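Local atomic coordinates of short-chain dehydrogenase/reductase SDR (Burkholderia phymatum, PDB entry 5IG2), a protein that binds NAD and probably catalyses NAD(P)-dependent oxidation or reduction at a CH-OH group of its substrate. Residues V118-V123 and I163-K168; S111-W117 and R210-N216. All blocks are in the same frame, centred on the assembly; numbering follows the deposited sequence.

Interaction 1: residues V118-V123 and I163-K168; sequences VFGVNV and IYNASK. With NAD (nicotinamide-adenine-dinucleotide), chain F; ACT (acetate ion), chain G.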
loop_
_atom_site.group_PDB
_atom_site.type_symbol
_atom_site.label_atom_id
_atom_site.label_comp_id
_atom_site.label_asym_id
_atom_site.label_seq_id
_atom_site.Cartn_x
_atom_site.Cartn_y
_atom_site.Cartn_z
ATOM N N VAL B 118 58.133 -0.512 8.121
ATOM C CA VAL B 118 57.705 0.556 7.219
ATOM C C VAL B 118 58.736 0.778 6.127
ATOM O O VAL B 118 58.390 0.937 4.950
ATOM C CB VAL B 118 57.439 1.855 8.006
ATOM C CG1 VAL B 118 56.994 2.977 7.060
ATOM C CG2 VAL B 118 56.402 1.612 9.091
ATOM N N PHE B 119 60.017 0.795 6.488
ATOM C CA PHE B 119 61.015 1.052 5.460
ATOM C C PHE B 119 61.176 -0.142 4.531
ATOM O O PHE B 119 61.471 0.035 3.341
ATOM C CB PHE B 119 62.344 1.460 6.101
ATOM C CG PHE B 119 62.467 2.953 6.280
ATOM C CD1 PHE B 119 61.756 3.601 7.276
ATOM C CD2 PHE B 119 63.245 3.711 5.416
ATOM C CE1 PHE B 119 61.837 4.984 7.432
ATOM C CE2 PHE B 119 63.339 5.088 5.563
ATOM C CZ PHE B 119 62.634 5.727 6.575
ATOM N N GLY B 120 60.949 -1.354 5.039
ATOM C CA GLY B 120 61.038 -2.525 4.185
ATOM C C GLY B 120 59.999 -2.516 3.080
ATOM O O GLY B 120 60.292 -2.864 1.934
ATOM N N VAL B 121 58.772 -2.113 3.402
ATOM C CA VAL B 121 57.741 -2.057 2.370
ATOM C C VAL B 121 57.862 -0.777 1.560
ATOM O O VAL B 121 57.935 -0.810 0.324
ATOM C CB VAL B 121 56.337 -2.183 2.988
ATOM C CG1 VAL B 121 55.276 -2.203 1.873
ATOM C CG2 VAL B 121 56.252 -3.421 3.901
ATOM N N ASN B 122 57.880 0.368 2.251
ATOM C CA ASN B 122 57.700 1.660 1.599
ATOM C C ASN B 122 58.929 2.106 0.825
ATOM O O ASN B 122 58.794 2.794 -0.192
ATOM C CB ASN B 122 57.351 2.734 2.634
ATOM C CG ASN B 122 55.978 2.539 3.244
ATOM O OD1 ASN B 122 55.351 1.497 3.066
ATOM N ND2 ASN B 122 55.495 3.560 3.965
ATOM N N VAL B 123 60.124 1.747 1.284
ATOM C CA VAL B 123 61.338 2.135 0.576
ATOM C C VAL B 123 61.912 0.940 -0.183
ATOM O O VAL B 123 62.061 0.990 -1.410
ATOM C CB VAL B 123 62.375 2.731 1.540
ATOM C CG1 VAL B 123 63.684 3.019 0.788
ATOM C CG2 VAL B 123 61.805 3.997 2.189
ATOM N N ILE B 163 58.084 8.030 11.005
ATOM C CA ILE B 163 58.618 6.880 10.271
ATOM C C ILE B 163 58.014 6.828 8.880
ATOM O O ILE B 163 58.715 6.632 7.879
ATOM C CB ILE B 163 58.363 5.567 11.034
ATOM C CG1 ILE B 163 59.148 5.550 12.345
ATOM C CG2 ILE B 163 58.792 4.381 10.188
ATOM C CD1 ILE B 163 58.901 4.291 13.164
ATOM N N TYR B 164 56.702 7.017 8.805
ATOM C CA TYR B 164 56.010 7.047 7.525
ATOM C C TYR B 164 56.472 8.233 6.684
ATOM O O TYR B 164 56.797 8.075 5.499
ATOM C CB TYR B 164 54.505 7.101 7.780
ATOM C CG TYR B 164 53.631 7.057 6.549
ATOM C CD1 TYR B 164 53.341 5.845 5.917
ATOM C CD2 TYR B 164 53.062 8.225 6.035
ATOM C CE1 TYR B 164 52.514 5.794 4.797
ATOM C CE2 TYR B 164 52.224 8.188 4.916
ATOM C CZ TYR B 164 51.957 6.969 4.305
ATOM O OH TYR B 164 51.141 6.937 3.196
ATOM N N ASN B 165 56.521 9.429 7.291
ATOM C CA ASN B 165 57.019 10.615 6.594
ATOM C C ASN B 165 58.383 10.349 5.987
ATOM O O ASN B 165 58.608 10.598 4.799
ATOM C CB ASN B 165 57.117 11.811 7.548
ATOM C CG ASN B 165 55.774 12.221 8.133
ATOM O OD1 ASN B 165 54.715 11.853 7.618
ATOM N ND2 ASN B 165 55.817 13.012 9.220
ATOM N N ALA B 166 59.309 9.841 6.805
ATOM C CA ALA B 166 60.681 9.629 6.355
ATOM C C ALA B 166 60.720 8.677 5.170
ATOM O O ALA B 166 61.428 8.926 4.182
ATOM C CB ALA B 166 61.537 9.102 7.511
ATOM N N SER B 167 59.931 7.601 5.230
ATOM C CA SER B 167 59.928 6.643 4.127
ATOM C C SER B 167 59.396 7.286 2.851
ATOM O O SER B 167 59.897 7.019 1.753
ATOM C CB SER B 167 59.118 5.391 4.504
ATOM O OG SER B 167 57.722 5.644 4.586
ATOM N N LYS B 168 58.405 8.164 2.979
ATOM C CA LYS B 168 57.824 8.783 1.799
ATOM C C LYS B 168 58.708 9.896 1.238
ATOM O O LYS B 168 58.734 10.102 0.022
ATOM C CB LYS B 168 56.417 9.296 2.129
ATOM C CG LYS B 168 55.427 8.169 2.474
ATOM C CD LYS B 168 55.340 7.150 1.336
ATOM C CE LYS B 168 54.181 6.176 1.536
ATOM N NZ LYS B 168 53.992 5.291 0.341
HETATM P PA NAD F . 45.642 -0.190 1.229
HETATM O O1A NAD F . 45.853 -0.783 2.567
HETATM O O2A NAD F . 44.167 -0.145 0.801
HETATM O O5B NAD F . 46.485 -0.900 0.078
HETATM C C5B NAD F . 47.886 -1.183 0.256
HETATM C C4B NAD F . 48.084 -2.637 -0.069
HETATM O O4B NAD F . 49.484 -2.969 0.060
HETATM C C3B NAD F . 47.311 -3.629 0.820
HETATM O O3B NAD F . 46.493 -4.496 0.043
HETATM C C2B NAD F . 48.421 -4.418 1.532
HETATM O O2B NAD F . 48.077 -5.784 1.734
HETATM C C1B NAD F . 49.561 -4.296 0.532
HETATM N N9A NAD F . 50.885 -4.523 1.098
HETATM C C8A NAD F . 51.353 -4.110 2.318
HETATM N N7A NAD F . 52.548 -4.562 2.613
HETATM C C5A NAD F . 52.893 -5.322 1.506
HETATM C C6A NAD F . 54.037 -6.082 1.197
HETATM N N6A NAD F . 55.047 -6.280 2.048
HETATM N N1A NAD F . 54.083 -6.684 -0.012
HETATM C C2A NAD F . 53.041 -6.544 -0.841
HETATM N N3A NAD F . 51.898 -5.876 -0.649
HETATM C C4A NAD F . 51.885 -5.289 0.555
HETATM O O3 NAD F . 46.228 1.287 1.201
HETATM P PN NAD F . 46.451 2.327 0.009
HETATM O O1N NAD F . 45.772 1.848 -1.221
HETATM O O2N NAD F . 46.111 3.664 0.545
HETATM O O5D NAD F . 48.032 2.212 -0.139
HETATM C C5D NAD F . 48.680 2.341 -1.423
HETATM C C4D NAD F . 49.783 3.362 -1.292
HETATM O O4D NAD F . 49.226 4.693 -1.173
HETATM C C3D NAD F . 50.716 3.179 -0.088
HETATM O O3D NAD F . 52.065 3.363 -0.499
HETATM C C2D NAD F . 50.299 4.320 0.843
HETATM O O2D NAD F . 51.377 4.704 1.686
HETATM C C1D NAD F . 49.957 5.378 -0.196
HETATM N N1N NAD F . 49.118 6.578 0.286
HETATM C C2N NAD F . 47.891 6.352 0.790
HETATM C C3N NAD F . 47.101 7.415 1.191
HETATM C C7N NAD F . 45.673 7.262 1.614
HETATM O O7N NAD F . 45.134 8.170 2.266
HETATM N N7N NAD F . 45.073 6.107 1.375
HETATM C C4N NAD F . 47.599 8.704 1.051
HETATM C C5N NAD F . 48.859 8.906 0.512
HETATM C C6N NAD F . 49.613 7.824 0.138
HETATM C C ACT G . 48.928 9.496 4.018
HETATM O O ACT G . 48.652 10.714 4.158
HETATM O OXT ACT G . 49.914 9.231 3.290
HETATM C CH3 ACT G . 48.125 8.403 4.663
HETATM O O HOH W 1 56.121 3.651 -0.545
#

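Interaction 2: residues S111-W117 and R210-N216; sequences SANDWAW and RPEALRN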
loop_
_atom_site.group_PDB
_atom_site.type_symbol
_atom_site.label_atom_id
_atom_site.label_comp_id
_atom_site.label_asym_id
_atom_site.label_seq_id
_atom_site.Cartn_x
_atom_site.Cartn_y
_atom_site.Cartn_z
ATOM N N SER B 111 59.276 1.274 17.759
ATOM C CA SER B 111 60.284 0.243 17.940
ATOM C C SER B 111 61.193 0.148 16.719
ATOM O O SER B 111 60.879 0.656 15.637
ATOM C CB SER B 111 59.619 -1.111 18.178
ATOM O OG SER B 111 58.895 -1.477 17.015
ATOM N N ALA B 112 62.334 -0.528 16.904
ATOM C CA ALA B 112 63.168 -0.885 15.758
ATOM C C ALA B 112 62.366 -1.670 14.726
ATOM O O ALA B 112 62.522 -1.468 13.514
ATOM C CB ALA B 112 64.387 -1.691 16.217
ATOM N N ASN B 113 61.494 -2.569 15.192
ATOM C CA ASN B 113 60.661 -3.340 14.273
ATOM C C ASN B 113 59.747 -2.432 13.456
ATOM O O ASN B 113 59.465 -2.717 12.285
ATOM C CB ASN B 113 59.827 -4.373 15.042
ATOM C CG ASN B 113 60.610 -5.626 15.407
ATOM O OD1 ASN B 113 61.731 -5.843 14.939
ATOM N ND2 ASN B 113 60.009 -6.465 16.241
ATOM N N ASP B 114 59.248 -1.350 14.062
ATOM C CA ASP B 114 58.405 -0.419 13.313
ATOM C C ASP B 114 59.178 0.193 12.151
ATOM O O ASP B 114 58.670 0.284 11.026
ATOM C CB ASP B 114 57.873 0.692 14.222
ATOM C CG ASP B 114 56.879 0.199 15.263
ATOM O OD1 ASP B 114 56.224 -0.846 15.053
ATOM O OD2 ASP B 114 56.764 0.880 16.310
ATOM N N TRP B 115 60.407 0.644 12.419
ATOM C CA TRP B 115 61.245 1.201 11.362
ATOM C C TRP B 115 61.517 0.167 10.275
ATOM O O TRP B 115 61.399 0.461 9.082
ATOM C CB TRP B 115 62.566 1.707 11.944
ATOM C CG TRP B 115 62.471 2.958 12.766
ATOM C CD1 TRP B 115 62.302 3.041 14.119
ATOM C CD2 TRP B 115 62.583 4.307 12.292
ATOM N NE1 TRP B 115 62.273 4.358 14.512
ATOM C CE2 TRP B 115 62.448 5.156 13.413
ATOM C CE3 TRP B 115 62.775 4.878 11.033
ATOM C CZ2 TRP B 115 62.501 6.550 13.309
ATOM C CZ3 TRP B 115 62.825 6.264 10.933
ATOM C CH2 TRP B 115 62.687 7.083 12.062
ATOM N N ALA B 116 61.916 -1.044 10.672
ATOM C CA ALA B 116 62.216 -2.084 9.690
ATOM C C ALA B 116 60.994 -2.424 8.840
ATOM O O ALA B 116 61.113 -2.675 7.634
ATOM C CB ALA B 116 62.732 -3.335 10.399
ATOM N N TRP B 117 59.813 -2.468 9.457
ATOM C CA TRP B 117 58.606 -2.826 8.723
ATOM C C TRP B 117 58.268 -1.766 7.680
ATOM O O TRP B 117 58.139 -2.066 6.486
ATOM C CB TRP B 117 57.444 -3.004 9.698
ATOM C CG TRP B 117 56.114 -3.309 9.036
ATOM C CD1 TRP B 117 55.893 -4.142 7.976
ATOM C CD2 TRP B 117 54.834 -2.768 9.398
ATOM N NE1 TRP B 117 54.548 -4.165 7.666
ATOM C CE2 TRP B 117 53.879 -3.327 8.522
ATOM C CE3 TRP B 117 54.403 -1.867 10.383
ATOM C CZ2 TRP B 117 52.511 -3.020 8.603
ATOM C CZ3 TRP B 117 53.041 -1.551 10.458
ATOM C CH2 TRP B 117 52.112 -2.130 9.571
ATOM N N ARG B 210 51.294 -6.696 8.874
ATOM C CA ARG B 210 52.623 -6.674 9.473
ATOM C C ARG B 210 53.083 -8.114 9.670
ATOM O O ARG B 210 52.321 -8.933 10.203
ATOM C CB ARG B 210 52.637 -5.923 10.807
ATOM C CG ARG B 210 54.022 -5.884 11.471
ATOM C CD ARG B 210 53.951 -5.585 12.973
ATOM N NE ARG B 210 53.564 -4.205 13.242
ATOM C CZ ARG B 210 54.402 -3.238 13.605
ATOM N NH1 ARG B 210 55.700 -3.493 13.768
ATOM N NH2 ARG B 210 53.937 -2.011 13.816
ATOM N N PRO B 211 54.294 -8.471 9.234
ATOM C CA PRO B 211 54.757 -9.853 9.405
ATOM C C PRO B 211 54.973 -10.174 10.870
ATOM O O PRO B 211 55.303 -9.301 11.677
ATOM C CB PRO B 211 56.077 -9.889 8.629
ATOM C CG PRO B 211 56.513 -8.498 8.559
ATOM C CD PRO B 211 55.271 -7.652 8.501
ATOM N N GLU B 212 54.782 -11.452 11.204
ATOM C CA GLU B 212 54.852 -11.867 12.601
ATOM C C GLU B 212 56.215 -11.555 13.203
ATOM O O GLU B 212 56.313 -11.175 14.376
ATOM C CB GLU B 212 54.529 -13.358 12.722
ATOM C CG GLU B 212 54.712 -13.951 14.124
ATOM C CD GLU B 212 53.587 -13.595 15.101
ATOM O OE1 GLU B 212 53.746 -13.868 16.317
ATOM O OE2 GLU B 212 52.548 -13.051 14.659
ATOM N N ALA B 213 57.277 -11.678 12.407
ATOM C CA ALA B 213 58.616 -11.449 12.935
ATOM C C ALA B 213 58.844 -9.999 13.352
ATOM O O ALA B 213 59.743 -9.734 14.152
ATOM C CB ALA B 213 59.660 -11.870 11.904
ATOM N N LEU B 214 58.053 -9.058 12.844
ATOM C CA LEU B 214 58.215 -7.657 13.199
ATOM C C LEU B 214 57.146 -7.163 14.166
ATOM O O LEU B 214 57.003 -5.949 14.345
ATOM C CB LEU B 214 58.229 -6.803 11.934
ATOM C CG LEU B 214 59.421 -7.122 11.026
ATOM C CD1 LEU B 214 59.329 -6.413 9.667
ATOM C CD2 LEU B 214 60.711 -6.768 11.744
ATOM N N ARG B 215 56.400 -8.064 14.803
ATOM C CA ARG B 215 55.408 -7.639 15.776
ATOM C C ARG B 215 56.071 -7.014 17.001
ATOM O O ARG B 215 57.237 -7.276 17.323
ATOM C CB ARG B 215 54.543 -8.809 16.220
ATOM C CG ARG B 215 53.716 -9.393 15.114
ATOM C CD ARG B 215 52.361 -9.837 15.622
ATOM N NE ARG B 215 51.772 -10.839 14.740
ATOM C CZ ARG B 215 51.211 -10.573 13.563
ATOM N NH1 ARG B 215 50.707 -11.564 12.840
ATOM N NH2 ARG B 215 51.157 -9.322 13.109
ATOM N N ASN B 216 55.300 -6.172 17.686
ATOM C CA ASN B 216 55.734 -5.512 18.913
ATOM C C ASN B 216 55.163 -6.262 20.107
ATOM O O ASN B 216 53.944 -6.448 20.201
ATOM C CB ASN B 216 55.275 -4.056 18.938
ATOM C CG ASN B 216 55.922 -3.226 17.851
ATOM O OD1 ASN B 216 57.136 -3.300 17.649
ATOM N ND2 ASN B 216 55.117 -2.436 17.135
#

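Interaction 1: residues V118-V123 and I163-K168
I163 meets V118 through its CG2 methyl, 3.6 Å from V118 CB. Y164 points away from 118-123, and with CG anti to the backbone N (chi1 -177°) its ring reaches the cofactor: Y164 OH accepts from NAD O2D (2.7 Å) and donates to the acetate, at 2.6 Å from ACT OXT. A166 CB lies at the edge of the F119 ring, near its plane. S167 is the knob between the helices, seated among V118, F119, N122 and V123; its CB stands over the F119 face, 4.1 Å from the ring centroid, a CH-pi contact. S167 OG donates back to Y164 O (2.8 Å) and accepts N122 ND2 at 3.1 Å, lying close to the amide plane, while N122 OD1 takes the N-H of V101; the buried amide is thus held at both ends. K168 NZ binds both ribose hydroxyls of the nicotinamide half, with NAD O3D at 2.9 Å, and through one water reaches N122 O. N122, Y164 and K168, with S151 on the acetate, are consistent with the Asn-Ser-Tyr-Lys active site of classical SDR enzymes, Y164 and K168 forming the YxxxK motif.

Interaction 2: residues S111-W117 and R210-N216
D114 and R210 form the salt bridge of this contact: R210 NH1 and NH2 both end on D114 OD1, NH2 at 2.8 Å, with carboxylate and guanidinium planes 65° apart. The same oxygen takes N216 ND2 on its syn side at 2.8 Å in an almost straight bond, so three N-H groups converge on one buried carboxylate oxygen and would favour its negative charge. R210 NH2 also pairs with E207, and NH1 with L214 O, which fixes the guanidinium's rotation.

Among the neutral hydrogen bonds, S111 OG gives its proton to N216 OD1 (2.6 Å), and N113 ND2 reaches R215 O at 3.1 Å from above the carbonyl plane. The first turn of helix 112-140 is closed by a capping box: S111 OG accepts from D114 N, and D114 OD2 from S111 N. The loop that follows strand 189-194 in this Rossmann-type fold therefore docks on a capped helix start, its N216 amide spanning both cap residues.

Packing centres on W117. R210 CB lies over one face of its six-membered ring, 3.8 Å from the centroid, and the arginine chain then bends at chi3 (-71°) to bring its guanidinium face against W117, with CE3 over the guanidinium centre and the planes 37° apart. P211 CD sits 3.6 Å from W117 CD1. L214 splits its methyls, CD1 against W117 CB and CD2 against the N113 amide and A116 CB.

Helix 112-140 serves both contacts: its first turns, within 111-117, receive the loop 210-216, and the next turn, 118-123, packs on helix 162-185. Their centres are about 12 Å apart, yet the contacts touch, I163 packing on W115 and D114. Along the chain, 163-168 comes between 111-117 and 210-216, so interaction 1 falls inside the span that interaction 2 brings together. Interaction 1 is buried and holds cofactor-binding residues; interaction 2 lies farther out, the W117 side chain about 5 Å from the bound NAD. One helix thus links the probable active site to the loop beyond strand 189-194, and both contacts also touch the second subunit.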